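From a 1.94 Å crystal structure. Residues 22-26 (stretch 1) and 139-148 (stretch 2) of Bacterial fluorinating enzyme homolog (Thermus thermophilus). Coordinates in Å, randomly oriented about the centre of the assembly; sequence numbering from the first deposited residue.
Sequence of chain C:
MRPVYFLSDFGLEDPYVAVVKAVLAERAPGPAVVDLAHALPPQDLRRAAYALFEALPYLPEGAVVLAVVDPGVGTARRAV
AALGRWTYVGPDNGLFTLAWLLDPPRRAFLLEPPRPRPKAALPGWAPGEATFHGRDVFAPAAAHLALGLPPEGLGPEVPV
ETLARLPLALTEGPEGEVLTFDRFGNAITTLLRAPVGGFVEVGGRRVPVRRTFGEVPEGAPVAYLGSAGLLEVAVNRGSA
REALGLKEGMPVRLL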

ATOM      1  N   ALA C  22      -4.591   6.505  12.660  1.00 19.60           N
ATOM      2  CA  ALA C  22      -5.443   6.224  13.813  1.00 21.16           C
ATOM      3  C   ALA C  22      -5.257   7.304  14.874  1.00 21.04           C
ATOM      4  O   ALA C  22      -6.230   7.789  15.448  1.00 21.76           O
ATOM      5  N   VAL C  23      -4.008   7.678  15.137  1.00 21.55           N
ATOM      6  CA  VAL C  23      -3.740   8.718  16.126  1.00 23.56           C
ATOM      7  C   VAL C  23      -4.332  10.039  15.640  1.00 25.63           C
ATOM      8  O   VAL C  23      -4.912  10.786  16.423  1.00 24.91           O
ATOM      9  N   LEU C  24      -4.198  10.318  14.345  1.00 26.53           N
ATOM     10  CA  LEU C  24      -4.743  11.551  13.778  1.00 29.71           C
ATOM     11  C   LEU C  24      -6.256  11.612  13.957  1.00 30.72           C
ATOM     12  O   LEU C  24      -6.824  12.682  14.166  1.00 33.66           O
ATOM     13  N   ALA C  25      -6.909  10.460  13.868  1.00 33.30           N
ATOM     14  CA  ALA C  25      -8.358  10.392  14.014  1.00 37.06           C
ATOM     15  C   ALA C  25      -8.759  10.430  15.486  1.00 39.61           C
ATOM     16  O   ALA C  25      -9.942  10.507  15.812  1.00 39.43           O
ATOM     17  N   GLU C  26      -7.755  10.373  16.359  1.00 43.03           N
ATOM     18  CA  GLU C  26      -7.927  10.401  17.812  1.00 46.60           C
ATOM     19  C   GLU C  26      -9.353  10.651  18.299  1.00 48.53           C
ATOM     20  O   GLU C  26      -9.603  11.729  18.884  1.00 48.40           O
ATOM     21  N   ALA C 139       2.455  12.708  14.577  1.00 22.94           N
ATOM     22  CA  ALA C 139       1.003  12.576  14.445  1.00 20.43           C
ATOM     23  C   ALA C 139       0.236  13.529  15.361  1.00 21.72           C
ATOM     24  O   ALA C 139      -0.688  14.217  14.916  1.00 20.91           O
ATOM     25  N   PRO C 140       0.594  13.575  16.657  1.00 20.95           N
ATOM     26  CA  PRO C 140      -0.130  14.485  17.549  1.00 22.05           C
ATOM     27  C   PRO C 140       0.051  15.950  17.148  1.00 22.61           C
ATOM     28  O   PRO C 140      -0.852  16.769  17.325  1.00 21.75           O
ATOM     29  N   ALA C 141       1.213  16.264  16.589  1.00 20.69           N
ATOM     30  CA  ALA C 141       1.514  17.621  16.151  1.00 21.63           C
ATOM     31  C   ALA C 141       0.637  17.977  14.951  1.00 21.84           C
ATOM     32  O   ALA C 141       0.048  19.062  14.884  1.00 20.58           O
ATOM     33  N   ALA C 142       0.546  17.045  14.010  1.00 20.72           N
ATOM     34  CA  ALA C 142      -0.260  17.243  12.812  1.00 21.34           C
ATOM     35  C   ALA C 142      -1.736  17.411  13.165  1.00 21.79           C
ATOM     36  O   ALA C 142      -2.420  18.261  12.601  1.00 22.39           O
ATOM     37  N   ALA C 143      -2.230  16.598  14.095  1.00 21.62           N
ATOM     38  CA  ALA C 143      -3.630  16.686  14.501  1.00 23.52           C
ATOM     39  C   ALA C 143      -3.884  18.065  15.119  1.00 24.51           C
ATOM     40  O   ALA C 143      -4.883  18.728  14.819  1.00 24.18           O
ATOM     41  N   HIS C 144      -2.958  18.487  15.975  1.00 23.73           N
ATOM     42  CA  HIS C 144      -3.042  19.779  16.645  1.00 24.74           C
ATOM     43  C   HIS C 144      -3.214  20.890  15.611  1.00 24.74           C
ATOM     44  O   HIS C 144      -4.132  21.703  15.706  1.00 25.39           O
ATOM     45  N   LEU C 145      -2.334  20.905  14.614  1.00 24.32           N
ATOM     46  CA  LEU C 145      -2.384  21.905  13.550  1.00 25.45           C
ATOM     47  C   LEU C 145      -3.615  21.747  12.660  1.00 25.85           C
ATOM     48  O   LEU C 145      -4.201  22.740  12.232  1.00 25.40           O
ATOM     49  N   ALA C 146      -4.003  20.504  12.387  1.00 25.10           N
ATOM     50  CA  ALA C 146      -5.171  20.231  11.552  1.00 28.81           C
ATOM     51  C   ALA C 146      -6.437  20.790  12.203  1.00 31.27           C
ATOM     52  O   ALA C 146      -7.366  21.214  11.512  1.00 31.56           O
ATOM     53  N   LEU C 147      -6.470  20.781  13.532  1.00 32.86           N
ATOM     54  CA  LEU C 147      -7.620  21.295  14.274  1.00 36.38           C
ATOM     55  C   LEU C 147      -7.656  22.814  14.207  1.00 36.37           C
ATOM     56  O   LEU C 147      -8.703  23.426  14.397  1.00 38.95           O
ATOM     57  N   GLY C 148      -6.506  23.420  13.936  1.00 37.32           N
ATOM     58  CA  GLY C 148      -6.440  24.866  13.850  1.00 37.36           C
ATOM     59  C   GLY C 148      -5.853  25.501  15.095  1.00 37.17           C
ATOM     60  O   GLY C 148      -5.859  26.724  15.233  1.00 36.83           O
TER

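The two stretches lie far apart in sequence and meet through side chains, burying 274 Å² in total. The backbones come close at Leu-24 and Ala-143, whose CA atoms are 5.3 Å apart. At this approach the CA-to-CB bond of Ala-143 points toward the first stretch, and its methyl group is its whole side chain.

Val-23 and Leu-24 make the apolar side-chain contacts of the first stretch. Leu-24 has the largest covered area, 68 Å². Its CA-to-CB bond points sideways, but chi1 in m (-72°) and chi2 in t (178°) bring the end of the side chain nearer to the second helix. There CD2 settles among three alanines. It lies 3.7 Å from CB of Ala-142, 4.1 Å from CB of Ala-143 and 4.4 Å from CB of Ala-139. Val-23 points toward the second helix with chi1 in t (173°). Its CG1 is 3.8 Å from CB of Ala-139, which points back toward it. The same CG1 is 4.5 Å from CD of Pro-140. The CA-to-CB bond of Pro-140 points away, so the ring meets the valine through its CD side.

Leu-24 also packs on backbone. Its CD2 is 3.2 Å from O of Ala-139 and 3.7 Å from N of Ala-143. These two backbone atoms are already paired within the helix, where Ala-143 N donates to Ala-139 O at 3.0 Å. The methyl group therefore lies against a closed helical turn.

No hydrogen bond joins the two stretches. Glu-26 is the one charged residue at the contact, and its neighbours there are apolar. Its CA-to-CB bond points toward the second helix, with chi1 in p (56°), chi2 in t (-166°) and chi3 at -171°. This extended chain carries OE1 to 3.3 Å from CB of Ala-143 and 4.4 Å from CD1 of Leu-147. Neither carbon can serve as a polar partner, so these are van der Waals approaches. Glu-26 is exposed. Leu-147, also exposed, has chi1 in m (-74°) and chi2 in t (171°); its CA-to-CB bond points sideways, but its end comes nearer to the first stretch. No water or bound group is included among the coordinates of these stretches.

Other residues take no part in the packing. Ala-25, Ala-141 and His-144 point away. Ala-22 and Leu-145 are out of reach. Gly-148 follows the second helix, with phi at 102°, in a Schellman motif. A CB there would jam against the carbonyl O of Leu-147, which accounts for the glycine.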

ATOM      1  CB  ALA C  22      -5.107   4.853  14.401  1.00 22.02           C
ATOM      2  CB  VAL C  23      -2.223   8.892  16.381  1.00 23.11           C
ATOM      3  CG1 VAL C  23      -1.978  10.093  17.284  1.00 24.09           C
ATOM      4  CG2 VAL C  23      -1.663   7.638  17.038  1.00 24.76           C
ATOM      5  CB  LEU C  24      -4.412  11.658  12.284  1.00 29.11           C
ATOM      6  CG  LEU C  24      -2.969  11.967  11.875  1.00 30.48           C
ATOM      7  CD1 LEU C  24      -2.869  11.988  10.353  1.00 32.39           C
ATOM      8  CD2 LEU C  24      -2.540  13.305  12.453  1.00 30.70           C
ATOM      9  CB  ALA C  25      -8.890   9.126  13.355  1.00 35.21           C
ATOM     10  CB  GLU C  26      -6.988  11.449  18.409  1.00 48.71           C
ATOM     11  CG  GLU C  26      -7.162  12.840  17.824  1.00 50.29           C
ATOM     12  CD  GLU C  26      -6.011  13.761  18.170  1.00 50.72           C
ATOM     13  OE1 GLU C  26      -6.118  14.975  17.896  1.00 52.95           O
ATOM     14  OE2 GLU C  26      -4.995  13.268  18.708  1.00 53.04           O
ATOM     15  CB  ALA C 139       0.567  11.130  14.708  1.00 21.12           C
ATOM     16  CB  PRO C 140       0.455  14.164  18.927  1.00 22.74           C
ATOM     17  CG  PRO C 140       1.834  13.643  18.615  1.00 25.51           C
ATOM     18  CD  PRO C 140       1.589  12.783  17.402  1.00 22.74           C
ATOM     19  CB  ALA C 141       2.989  17.725  15.776  1.00 20.06           C
ATOM     20  CB  ALA C 142      -0.077  16.071  11.868  1.00 21.91           C
ATOM     21  CB  ALA C 143      -3.952  15.587  15.507  1.00 24.97           C
ATOM     22  CB  HIS C 144      -1.772  19.994  17.469  1.00 26.37           C
ATOM     23  CG  HIS C 144      -1.749  21.274  18.242  1.00 28.65           C
ATOM     24  ND1 HIS C 144      -1.481  22.493  17.658  1.00 30.08           N
ATOM     25  CD2 HIS C 144      -1.919  21.519  19.562  1.00 27.82           C
ATOM     26  CE1 HIS C 144      -1.479  23.433  18.586  1.00 29.63           C
ATOM     27  NE2 HIS C 144      -1.743  22.868  19.751  1.00 32.11           N
ATOM     28  CB  LEU C 145      -1.115  21.823  12.698  1.00 25.27           C
ATOM     29  CG  LEU C 145       0.153  22.239  13.447  1.00 27.50           C
ATOM     30  CD1 LEU C 145       1.392  21.880  12.633  1.00 27.61           C
ATOM     31  CD2 LEU C 145       0.091  23.742  13.735  1.00 29.25           C
ATOM     32  CB  ALA C 146      -5.318  18.726  11.323  1.00 25.62           C
ATOM     33  CB  LEU C 147      -7.559  20.857  15.739  1.00 37.07           C
ATOM     34  CG  LEU C 147      -7.877  19.397  16.057  1.00 38.88           C
ATOM     35  CD1 LEU C 147      -7.539  19.108  17.511  1.00 38.38           C
ATOM     36  CD2 LEU C 147      -9.349  19.121  15.778  1.00 39.82           C
TER